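PDB 3C8T: fumarate lyase from Mesorhizobium sp., which belongs to the fumarate lyase superfamily of largely helical enzymes and forms a four-chain assembly. Local coordinates for residues T104-D109 with V187-G192; E367-A372 with E417-L422. All coordinates share one frame; numbering follows the deposited sequence. Where two conformers were deposited one is given.

Contact 1 of 2, residues T104-D109 with V187-G192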
# COMPACT_ATOMS: atom_id res chain seq x y z
N THR A 104 -20.03 -5.72 -23.78
CA THR A 104 -19.73 -4.44 -23.15
C THR A 104 -18.23 -4.22 -22.83
O THR A 104 -17.65 -3.19 -23.23
CB THR A 104 -20.63 -4.24 -21.92
OG1 THR A 104 -21.96 -4.09 -22.39
CG2 THR A 104 -20.23 -3.00 -21.11
N GLN A 105 -17.60 -5.18 -22.14
CA GLN A 105 -16.15 -5.04 -21.85
C GLN A 105 -15.23 -4.96 -23.09
O GLN A 105 -14.10 -4.38 -23.02
CB GLN A 105 -15.66 -6.15 -20.91
CG GLN A 105 -14.40 -5.76 -20.16
CD GLN A 105 -13.81 -6.90 -19.34
OE1 GLN A 105 -14.38 -8.00 -19.28
NE2 GLN A 105 -12.66 -6.65 -18.72
N ASP A 106 -15.67 -5.51 -24.21
CA ASP A 106 -14.92 -5.34 -25.45
C ASP A 106 -14.83 -3.86 -25.81
O ASP A 106 -13.77 -3.34 -26.10
CB ASP A 106 -15.57 -6.08 -26.60
CG ASP A 106 -15.48 -7.56 -26.46
OD1 ASP A 106 -14.61 -8.07 -25.72
OD2 ASP A 106 -16.28 -8.23 -27.13
N ILE A 107 -15.98 -3.19 -25.80
CA ILE A 107 -16.05 -1.79 -26.23
C ILE A 107 -15.36 -0.89 -25.22
O ILE A 107 -14.62 0.03 -25.63
CB ILE A 107 -17.51 -1.30 -26.46
CG1 ILE A 107 -18.30 -2.26 -27.37
CG2 ILE A 107 -17.50 0.12 -27.06
CD1 ILE A 107 -17.68 -2.56 -28.76
N MET A 108 -15.58 -1.17 -23.93
CA MET A 108 -14.97 -0.40 -22.82
C MET A 108 -13.46 -0.59 -22.69
O MET A 108 -12.75 0.39 -22.47
CB MET A 108 -15.68 -0.70 -21.50
CG MET A 108 -17.14 -0.24 -21.46
SD MET A 108 -18.03 -0.50 -19.87
CE MET A 108 -17.24 0.82 -18.93
N ASP A 109 -12.97 -1.83 -22.86
CA ASP A 109 -11.53 -2.11 -22.88
C ASP A 109 -10.85 -1.45 -24.07
O ASP A 109 -9.79 -0.81 -23.94
CB ASP A 109 -11.29 -3.62 -23.00
CG ASP A 109 -11.19 -4.34 -21.64
OD1 ASP A 109 -11.29 -3.70 -20.59
OD2 ASP A 109 -10.99 -5.58 -21.65
N VAL A 187 -3.42 -2.99 -27.62
CA VAL A 187 -4.01 -4.07 -28.37
C VAL A 187 -5.50 -3.96 -28.21
O VAL A 187 -5.99 -3.44 -27.21
CB VAL A 187 -3.54 -5.52 -27.90
CG1 VAL A 187 -2.09 -5.77 -28.26
CG2 VAL A 187 -3.77 -5.75 -26.43
N VAL A 188 -6.21 -4.43 -29.23
CA VAL A 188 -7.68 -4.41 -29.28
C VAL A 188 -8.23 -5.36 -28.23
O VAL A 188 -7.58 -6.38 -27.89
CB VAL A 188 -8.17 -4.79 -30.74
CG1 VAL A 188 -8.24 -6.34 -30.98
CG2 VAL A 188 -9.47 -4.15 -31.03
N GLU A 189 -9.41 -5.06 -27.70
CA GLU A 189 -10.18 -6.12 -27.04
C GLU A 189 -11.46 -6.41 -27.83
O GLU A 189 -12.34 -5.55 -27.92
CB GLU A 189 -10.55 -5.76 -25.60
CG GLU A 189 -11.30 -6.89 -24.91
CD GLU A 189 -10.37 -7.79 -24.13
OE1 GLU A 189 -10.01 -8.83 -24.68
OE2 GLU A 189 -10.00 -7.46 -22.98
N PHE A 190 -11.57 -7.61 -28.41
CA PHE A 190 -12.83 -8.03 -29.01
C PHE A 190 -12.99 -9.54 -28.91
O PHE A 190 -12.39 -10.32 -29.71
CB PHE A 190 -12.96 -7.57 -30.48
CG PHE A 190 -14.28 -7.91 -31.08
CD1 PHE A 190 -15.43 -7.23 -30.69
CD2 PHE A 190 -14.38 -8.94 -32.02
CE1 PHE A 190 -16.67 -7.56 -31.22
CE2 PHE A 190 -15.59 -9.30 -32.56
CZ PHE A 190 -16.75 -8.62 -32.18
N SER A 191 -13.74 -9.98 -27.90
CA SER A 191 -13.87 -11.41 -27.64
C SER A 191 -15.25 -11.86 -27.20
O SER A 191 -15.46 -13.04 -27.00
CB SER A 191 -12.83 -11.89 -26.62
OG SER A 191 -11.52 -11.86 -27.15
N GLY A 192 -16.17 -10.94 -27.04
CA GLY A 192 -17.52 -11.32 -26.71
C GLY A 192 -17.71 -11.77 -25.27
O GLY A 192 -16.76 -11.76 -24.47
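The first turns of helix 104-140 meet the irregular loop after helix 160-185 here, and D106 on the helix takes hold of the loop backbone at S191 and G192. The CG of D106 lies anti to the carbonyl carbon, which carries the carboxylate across to the loop. G192 N donates to D106 OD2 at 2.7 Å, on the syn lone pair. S191 N donates to D106 OD1 at 3.0 Å and comes from above the carboxylate plane, 48° out of it. A weak second bond runs from S191 N to D106 OD2. Two successive amides thus share one carboxylate. D106 OD1 also accepts a bond from H225 NE2, and this buried group has partners at both oxygens.

G192 has a positive phi, a backbone shape that favours glycine. The CB of F190 points away from the helix, and the ring packs on L37, V207 and L211, while its CD1 stays 3.8 Å from D106 OD2.

One turn further along the helix, D109 lies side by side with E189 of the loop, pointing the same way. The CB atoms of D109 and E189 are 3.4 Å apart. D109 OD2 and E189 OE2 come within 2.5 Å, and the two carboxylate planes are turned 32° from each other. Two acid oxygens this close are consistent with a shared proton. R228 forms a salt bridge to D109 OD2. E189 OE1 is held by the backbone N of W224. The E189 chain bends at chi2 (94°), which brings its carboxylate alongside D109.

All the touching residues are buried. The contact is a helix-to-loop junction in a lyase-family, largely helical fold, with an aspartate side chain accepting bonds from consecutive loop amides.

Contact 2 of 2, residues E367-A372 with E417-L422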
# COMPACT_ATOMS: atom_id res chain seq x y z
N GLU A 367 39.90 13.42 2.77
CA GLU A 367 40.27 12.30 1.88
C GLU A 367 41.39 12.64 0.87
O GLU A 367 42.27 11.81 0.62
CB GLU A 367 39.05 11.78 1.10
CG GLU A 367 39.30 10.39 0.49
CD GLU A 367 38.26 9.98 -0.58
OE1 GLU A 367 37.45 9.04 -0.30
OE2 GLU A 367 38.27 10.57 -1.70
N ALA A 368 41.34 13.84 0.28
CA ALA A 368 42.39 14.31 -0.65
C ALA A 368 43.78 14.43 0.01
O ALA A 368 44.80 14.20 -0.64
CB ALA A 368 41.98 15.66 -1.26
N VAL A 369 43.84 14.85 1.28
CA VAL A 369 45.12 14.85 2.00
C VAL A 369 45.60 13.40 2.25
O VAL A 369 46.76 13.09 1.97
CB VAL A 369 45.07 15.67 3.30
CG1 VAL A 369 46.47 15.73 3.98
CG2 VAL A 369 44.51 17.10 3.04
N MET A 370 44.71 12.52 2.74
CA MET A 370 44.99 11.07 2.87
C MET A 370 45.59 10.47 1.59
O MET A 370 46.67 9.88 1.61
CB MET A 370 43.73 10.28 3.25
CG MET A 370 43.19 10.51 4.66
SD MET A 370 41.55 9.77 4.97
CE MET A 370 41.07 10.65 6.45
N MET A 371 44.88 10.62 0.47
CA MET A 371 45.34 10.16 -0.86
C MET A 371 46.77 10.66 -1.12
O MET A 371 47.64 9.91 -1.55
CB MET A 371 44.37 10.67 -1.96
CG MET A 371 44.70 10.26 -3.44
SD MET A 371 43.91 11.32 -4.70
CE MET A 371 44.44 12.95 -4.11
N ALA A 372 47.01 11.94 -0.87
CA ALA A 372 48.33 12.51 -1.13
C ALA A 372 49.41 12.05 -0.16
O ALA A 372 50.59 12.00 -0.50
CB ALA A 372 48.26 14.03 -1.15
N GLU A 417 52.31 24.52 0.47
CA GLU A 417 51.61 24.91 -0.75
C GLU A 417 50.67 23.75 -1.16
O GLU A 417 49.47 23.95 -1.32
CB GLU A 417 52.62 25.24 -1.86
CG GLU A 417 52.00 26.04 -3.05
CD GLU A 417 51.61 27.49 -2.66
OE1 GLU A 417 50.82 28.12 -3.42
OE2 GLU A 417 52.09 28.01 -1.62
N ALA A 418 51.22 22.55 -1.30
CA ALA A 418 50.41 21.35 -1.55
C ALA A 418 49.23 21.20 -0.54
O ALA A 418 48.12 20.87 -0.95
CB ALA A 418 51.29 20.09 -1.53
N LEU A 419 49.47 21.48 0.75
CA LEU A 419 48.40 21.42 1.77
C LEU A 419 47.26 22.41 1.52
O LEU A 419 46.08 22.03 1.64
CB LEU A 419 48.96 21.60 3.20
CG LEU A 419 49.60 20.35 3.82
CD1 LEU A 419 50.18 20.66 5.20
CD2 LEU A 419 48.56 19.17 3.87
N ARG A 420 47.62 23.65 1.17
CA ARG A 420 46.66 24.65 0.69
C ARG A 420 45.83 24.16 -0.50
O ARG A 420 44.61 24.30 -0.50
CB ARG A 420 47.37 25.96 0.29
CG ARG A 420 47.91 26.67 1.44
CD ARG A 420 48.51 27.96 1.00
NE ARG A 420 49.11 28.63 2.15
CZ ARG A 420 48.43 29.33 3.05
NH1 ARG A 420 47.10 29.48 2.95
NH2 ARG A 420 49.09 29.88 4.05
N ASP A 421 46.50 23.60 -1.51
CA ASP A 421 45.81 23.03 -2.70
C ASP A 421 44.85 21.85 -2.33
O ASP A 421 43.69 21.81 -2.77
CB ASP A 421 46.86 22.59 -3.73
CG ASP A 421 47.61 23.78 -4.38
OD1 ASP A 421 47.12 24.94 -4.24
OD2 ASP A 421 48.69 23.56 -5.02
N LEU A 422 45.33 20.93 -1.51
CA LEU A 422 44.58 19.72 -1.14
C LEU A 422 43.39 19.99 -0.23
O LEU A 422 42.42 19.23 -0.24
CB LEU A 422 45.52 18.69 -0.48
CG LEU A 422 46.59 18.11 -1.40
CD1 LEU A 422 47.73 17.50 -0.58
CD2 LEU A 422 45.99 17.11 -2.38
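This is apolar helix-to-helix packing in the C-terminal region of the chain, with L422 of helix 416-422 set against A368, V369 and A372 of helix 366-377. The short segments run roughly antiparallel, with 138° between their directions, and their axes approach to 9.8 Å. No hydrogen bond joins them.

L422 has the largest share of the contact. Its CG lies anti to the carbonyl carbon (chi1 -66°), and both methyl groups reach the facing helix. CD1 of L422 meets CB of A372 at 3.6 Å. CD2 of L422 is also near that methyl, and it sits 3.6 Å from the backbone O of A368. The leucine fork therefore lies over one turn of the helix, between residues four apart. The small side chains of A368 and A372 let it come close to the backbone. CB of A368 in turn lies 3.7 Å from the backbone O of L422.

V369 flanks this pairing and uses its two branches separately. CG2 of V369 touches CB of L422 at 4.0 Å. CG1 of V369 is anti to the backbone N (chi1 -176°) and meets CD2 of L419 at 4.0 Å. The side chains of V369 and L419 cross at about a right angle. L419 lies one turn before L422, so V369 meets the CB of L422 with one branch and a methyl of L419 with the other.

V369 and L419 are buried, and other helices close over them. L404 of helix 400-404 packs on both, as do V410 and L414 of helix 408-414. V386 of helix 379-395 covers V369 as well. On the A368 side lies Y428, in the loop after helix 416-422. The pair of helices thus forms one wall of a small helical bundle.

From the N terminus, contact 1 comes first. It brings the start of helix 104-140 back to the loop after helix 160-185, closing a loop of 77 intervening residues that are mostly helix. Contact 2 opens later and joins helix 366-377 to helix 416-422 across 44 residues, again mostly helix. The two follow in series and neither nest nor cross. They lie on opposite sides of the chain's centre. The centres of contact 1 and contact 2 are about 69 Å apart. The nearest atoms of contact 1 and contact 2 are about 51 Å apart. Contact 1 ties a long helix to the loop before helix 204-215, and contact 2 ties two helices of the C-terminal helical region.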